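Local coordinates for dehydrogenase (Thermotoga maritima, PDB 3EZY), which catalyses the NAD(+)-dependent oxidation of myo-inositol to scyllo-inosose, probably as a step in myo-inositol degradation, at the interface of chains A and B. Residues are numbered along the deposited sequence; one frame, centred on the assembly and turned at random. Chains: chain A/B, Dehydrogenase.

Contact 1 and contact 2 adjoin each other on one two-fold interface between identical chains, the centres of their C-alpha atoms about 6 Å apart, and each has a twin with the chains exchanged. They share A:Arg153, A:Tyr235 and B:Arg249. Strand 238-245 supplies B:Phe244 to contact 1 and B:Glu242 to contact 2, so alternate residues of one strand serve an aromatic and an ionic patch. A:Arg153 joins the two: its flat face packs on the phenylalanine while its edge reaches the glutamate. The deposited assembly holds four copies, and this pairing of sheets may be one of the interfaces that build a tetramer.

Contact 1: the interface of chains A and B. Residues chain A 153, 230, 232-233, 235; chain B 244, 248-249.
B:Phe244, on strand 238-245 of chain B, pushes its ring beneath the outstretched side chain of A:Arg153 on strand 145-153 of chain A. The two side chains run antiparallel, with guanidinium and ring planes stacked 11° apart. A:Arg153 CD stands over the middle of the ring, 3.7 Å from its centroid, and A:Arg153 CZ lies 3.6 Å from B:Phe244 CG at the ring's root. Arginine suits this place because its aliphatic stem and flat cation can both cover an aromatic face while the guanidinium edge still bonds. A:Arg153 NH1 uses that edge, donating in plane to the phenol oxygen OH of A:Tyr235 at 3.0 Å, which helps fix how the guanidinium is turned over the ring.

The packing is tight around the far end of the ring. A:Ser230 CB is 3.4 Å from B:Phe244 CE2, the carbonyl O of A:Arg232 approaches CZ, and the methyl CB of A:Ala233 sits 3.7 Å from B:Phe244 CE1. The small side chains of A:Ser230 and A:Ala233, with the backbone of A:Arg232, leave room for the phenylalanine, which hides 73 Å² against chain A. B:Phe244 CG points away from its own backbone N (chi1 161°), carrying the ring across to this seat. An alanine in place of A:Arg153 would strip the cover from this face of B:Phe244 and is likely to leave the ring freer to shift, and the hydroxyl of A:Tyr235 without this donor.

Looser contacts lie at the margins. The carbonyl carbon C of B:Gly248 stays 4.1 Å from A:Tyr235 CE2, its lack of a side chain probably leaving room for the tyrosine ring, and A:Arg232 offers chain B little beyond its carbonyl. Between these extremes, A:Tyr235 and B:Arg249 lie roughly perpendicular, and the phenol oxygen OH of A:Tyr235 rests 3.5 Å from B:Arg249 CD.

Contact 2: the interface of chains A and B. Residues chain A 153, 235, 238, 240, 254, 273; chain B 242, 249.
B:Glu242 and A:Arg240 meet head to head from the two chains across a sheet-to-sheet interface of the C-terminal domain typical of Gfo/Idh/MocA oxidoreductases. A:Arg240 presents its guanidinium end-on: NH1 donates to B:Glu242 OE1 at 3.2 Å and NH2 to OE2, with the flat groups turned 41° apart. A:Arg153 stands more steeply to the same carboxylate, 82° between planes, and directs both terminal nitrogens at OE2; its NH1 meets B:Glu242 OE2 at 2.9 Å, nearly along the C-O axis. Glutamate suits this place: its extended chain reaches across, and OE2 accepts from both arginines while OE1 takes A:Arg240 NH1.

A:Asp238 organises the chain A side. A:Arg240 lies side-on to it, a bend at chi3 (-81°) helping to bring NE within 2.8 Å of A:Asp238 OD1 on the syn lone pair while NH2 reaches OD2. The amide ND2 of A:Asn254 comes to OD1 from above the carboxylate plane, and the phenol of A:Tyr235 donates to the anti lone pair of OD2.

B:Arg249 enters across this array, nearly perpendicular to A:Asp238. Its NH1 donates to A:Asp238 OD2 at 3.2 Å from above the carboxylate plane, and also lies over the rim of the A:Arg240 guanidinium, where the nearby carboxylates would probably offset the like charges. B:Arg249 NH2 hydrogen-bonds A:Tyr273 OH at 3.2 Å, ring and guanidinium steeply inclined, and water 1 links B:Arg249 NH1, A:Tyr273 OH and A:Asn254 ND2.

Contact 1: the interface of chains A and B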
loop_
_atom_site.group_PDB
_atom_site.type_symbol
_atom_site.label_atom_id
_atom_site.label_comp_id
_atom_site.label_asym_id
_atom_site.label_seq_id
_atom_site.Cartn_x
_atom_site.Cartn_y
_atom_site.Cartn_z
ATOM N N ARG A 153 -6.926 19.239 -4.706
ATOM C CA ARG A 153 -8.066 19.613 -3.872
ATOM C C ARG A 153 -7.539 20.150 -2.527
ATOM O O ARG A 153 -6.572 19.594 -1.954
ATOM C CB ARG A 153 -8.997 18.399 -3.643
ATOM C CG ARG A 153 -9.246 17.548 -4.872
ATOM C CD ARG A 153 -10.192 16.353 -4.610
ATOM N NE ARG A 153 -10.561 15.730 -5.883
ATOM C CZ ARG A 153 -10.594 14.430 -6.123
ATOM N NH1 ARG A 153 -10.327 13.527 -5.153
ATOM N NH2 ARG A 153 -10.906 14.031 -7.354
ATOM N N SER A 230 -10.917 20.730 -6.492
ATOM C CA SER A 230 -12.066 20.935 -5.644
ATOM C C SER A 230 -11.630 21.867 -4.566
ATOM O O SER A 230 -10.530 21.707 -4.000
ATOM C CB SER A 230 -12.581 19.630 -4.986
ATOM O OG SER A 230 -13.721 19.952 -4.146
ATOM N N ARG A 232 -12.986 21.856 -1.608
ATOM C CA ARG A 232 -13.194 21.241 -0.308
ATOM C C ARG A 232 -13.093 19.712 -0.321
ATOM O O ARG A 232 -14.050 19.030 -0.681
ATOM C CB ARG A 232 -14.547 21.634 0.302
ATOM C CG ARG A 232 -14.568 21.328 1.800
ATOM C CD ARG A 232 -15.882 20.844 2.295
ATOM N NE ARG A 232 -16.790 21.963 2.478
ATOM C CZ ARG A 232 -18.124 21.875 2.394
ATOM N NH1 ARG A 232 -18.703 20.703 2.122
ATOM N NH2 ARG A 232 -18.881 22.961 2.576
ATOM N N ALA A 233 -11.941 19.171 0.039
ATOM C CA ALA A 233 -11.852 17.724 0.296
ATOM C C ALA A 233 -11.787 17.534 1.816
ATOM O O ALA A 233 -10.873 18.027 2.470
ATOM C CB ALA A 233 -10.634 17.114 -0.388
ATOM N N TYR A 235 -11.044 15.162 3.674
ATOM C CA TYR A 235 -9.959 14.352 4.197
ATOM C C TYR A 235 -8.614 15.052 4.214
ATOM O O TYR A 235 -7.621 14.444 4.637
ATOM C CB TYR A 235 -9.857 12.989 3.471
ATOM C CG TYR A 235 -9.833 13.086 1.945
ATOM C CD1 TYR A 235 -8.632 13.112 1.259
ATOM C CD2 TYR A 235 -11.018 13.141 1.202
ATOM C CE1 TYR A 235 -8.583 13.184 -0.153
ATOM C CE2 TYR A 235 -10.989 13.248 -0.199
ATOM C CZ TYR A 235 -9.764 13.255 -0.867
ATOM O OH TYR A 235 -9.751 13.345 -2.259
ATOM N N PHE B 244 -15.220 11.034 -5.876
ATOM C CA PHE B 244 -14.908 11.986 -4.825
ATOM C C PHE B 244 -16.201 12.728 -4.545
ATOM O O PHE B 244 -16.903 13.164 -5.479
ATOM C CB PHE B 244 -13.860 12.960 -5.344
ATOM C CG PHE B 244 -13.782 14.247 -4.547
ATOM C CD1 PHE B 244 -13.284 14.229 -3.258
ATOM C CD2 PHE B 244 -14.233 15.478 -5.100
ATOM C CE1 PHE B 244 -13.198 15.413 -2.475
ATOM C CE2 PHE B 244 -14.180 16.658 -4.350
ATOM C CZ PHE B 244 -13.650 16.636 -3.019
ATOM N N GLY B 248 -16.142 12.181 1.249
ATOM C CA GLY B 248 -14.829 11.563 1.117
ATOM C C GLY B 248 -14.505 11.126 -0.293
ATOM O O GLY B 248 -15.064 11.663 -1.254
ATOM N N ARG B 249 -13.627 10.129 -0.392
ATOM C CA ARG B 249 -13.180 9.605 -1.668
ATOM C C ARG B 249 -13.238 8.073 -1.637
ATOM O O ARG B 249 -12.983 7.463 -0.601
ATOM C CB ARG B 249 -11.733 10.087 -1.926
ATOM C CG ARG B 249 -11.208 9.780 -3.322
ATOM C CD ARG B 249 -9.695 10.031 -3.424
ATOM N NE ARG B 249 -8.927 8.911 -2.871
ATOM C CZ ARG B 249 -7.633 8.955 -2.564
ATOM N NH1 ARG B 249 -6.936 10.075 -2.697
ATOM N NH2 ARG B 249 -7.037 7.865 -2.102
#

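Contact 2: the interface of chains A and B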
loop_
_atom_site.group_PDB
_atom_site.type_symbol
_atom_site.label_atom_id
_atom_site.label_comp_id
_atom_site.label_asym_id
_atom_site.label_seq_id
_atom_site.Cartn_x
_atom_site.Cartn_y
_atom_site.Cartn_z
ATOM N N ARG A 153 -6.926 19.239 -4.706
ATOM C CA ARG A 153 -8.066 19.613 -3.872
ATOM C C ARG A 153 -7.539 20.150 -2.527
ATOM O O ARG A 153 -6.572 19.594 -1.954
ATOM C CB ARG A 153 -8.997 18.399 -3.643
ATOM C CG ARG A 153 -9.246 17.548 -4.872
ATOM C CD ARG A 153 -10.192 16.353 -4.610
ATOM N NE ARG A 153 -10.561 15.730 -5.883
ATOM C CZ ARG A 153 -10.594 14.430 -6.123
ATOM N NH1 ARG A 153 -10.327 13.527 -5.153
ATOM N NH2 ARG A 153 -10.906 14.031 -7.354
ATOM N N TYR A 235 -11.044 15.162 3.674
ATOM C CA TYR A 235 -9.959 14.352 4.197
ATOM C C TYR A 235 -8.614 15.052 4.214
ATOM O O TYR A 235 -7.621 14.444 4.637
ATOM C CB TYR A 235 -9.857 12.989 3.471
ATOM C CG TYR A 235 -9.833 13.086 1.945
ATOM C CD1 TYR A 235 -8.632 13.112 1.259
ATOM C CD2 TYR A 235 -11.018 13.141 1.202
ATOM C CE1 TYR A 235 -8.583 13.184 -0.153
ATOM C CE2 TYR A 235 -10.989 13.248 -0.199
ATOM C CZ TYR A 235 -9.764 13.255 -0.867
ATOM O OH TYR A 235 -9.751 13.345 -2.259
ATOM N N ASP A 238 -5.436 16.889 -1.213
ATOM C CA ASP A 238 -5.290 15.796 -2.147
ATOM C C ASP A 238 -4.630 16.382 -3.357
ATOM O O ASP A 238 -5.302 17.031 -4.167
ATOM C CB ASP A 238 -6.650 15.232 -2.556
ATOM C CG ASP A 238 -6.530 13.883 -3.246
ATOM O OD1 ASP A 238 -5.442 13.560 -3.770
ATOM O OD2 ASP A 238 -7.532 13.145 -3.284
ATOM N N ARG A 240 -2.307 14.868 -6.257
ATOM C CA ARG A 240 -1.617 13.752 -6.855
ATOM C C ARG A 240 -1.206 14.088 -8.248
ATOM O O ARG A 240 -1.859 14.860 -8.915
ATOM C CB ARG A 240 -2.511 12.503 -6.879
ATOM C CG ARG A 240 -2.652 11.838 -5.490
ATOM C CD ARG A 240 -3.693 10.764 -5.541
ATOM N NE ARG A 240 -5.018 11.357 -5.428
ATOM C CZ ARG A 240 -6.099 10.962 -6.097
ATOM N NH1 ARG A 240 -6.004 10.016 -6.996
ATOM N NH2 ARG A 240 -7.284 11.547 -5.900
ATOM N N ASN A 254 -0.199 11.541 -2.005
ATOM C CA ASN A 254 -0.203 12.327 -0.805
ATOM C C ASN A 254 0.685 11.775 0.311
ATOM O O ASN A 254 1.009 10.601 0.343
ATOM C CB ASN A 254 -1.650 12.490 -0.297
ATOM C CG ASN A 254 -2.497 13.203 -1.308
ATOM O OD1 ASN A 254 -2.205 14.341 -1.634
ATOM N ND2 ASN A 254 -3.447 12.491 -1.925
ATOM N N TYR A 273 -4.349 12.153 6.257
ATOM C CA TYR A 273 -3.579 12.914 5.266
ATOM C C TYR A 273 -3.149 14.210 5.905
ATOM O O TYR A 273 -3.786 14.678 6.866
ATOM C CB TYR A 273 -4.480 13.261 4.055
ATOM C CG TYR A 273 -4.811 12.094 3.143
ATOM C CD1 TYR A 273 -4.918 10.791 3.634
ATOM C CD2 TYR A 273 -5.027 12.302 1.780
ATOM C CE1 TYR A 273 -5.197 9.738 2.781
ATOM C CE2 TYR A 273 -5.305 11.280 0.932
ATOM C CZ TYR A 273 -5.388 9.996 1.407
ATOM O OH TYR A 273 -5.683 8.981 0.518
ATOM N N GLU B 242 -12.420 6.148 -9.507
ATOM C CA GLU B 242 -12.462 6.918 -8.272
ATOM C C GLU B 242 -13.723 7.793 -8.257
ATOM O O GLU B 242 -14.173 8.302 -9.297
ATOM C CB GLU B 242 -11.184 7.789 -8.141
ATOM C CG GLU B 242 -11.246 8.864 -7.038
ATOM C CD GLU B 242 -10.111 9.895 -7.136
ATOM O OE1 GLU B 242 -9.036 9.553 -7.723
ATOM O OE2 GLU B 242 -10.327 11.042 -6.646
ATOM N N ARG B 249 -13.627 10.129 -0.392
ATOM C CA ARG B 249 -13.180 9.605 -1.668
ATOM C C ARG B 249 -13.238 8.073 -1.637
ATOM O O ARG B 249 -12.983 7.463 -0.601
ATOM C CB ARG B 249 -11.733 10.087 -1.926
ATOM C CG ARG B 249 -11.208 9.780 -3.322
ATOM C CD ARG B 249 -9.695 10.031 -3.424
ATOM N NE ARG B 249 -8.927 8.911 -2.871
ATOM C CZ ARG B 249 -7.633 8.955 -2.564
ATOM N NH1 ARG B 249 -6.936 10.075 -2.697
ATOM N NH2 ARG B 249 -7.037 7.865 -2.102
HETATM O O HOH W 1 -4.104 9.659 -1.744
#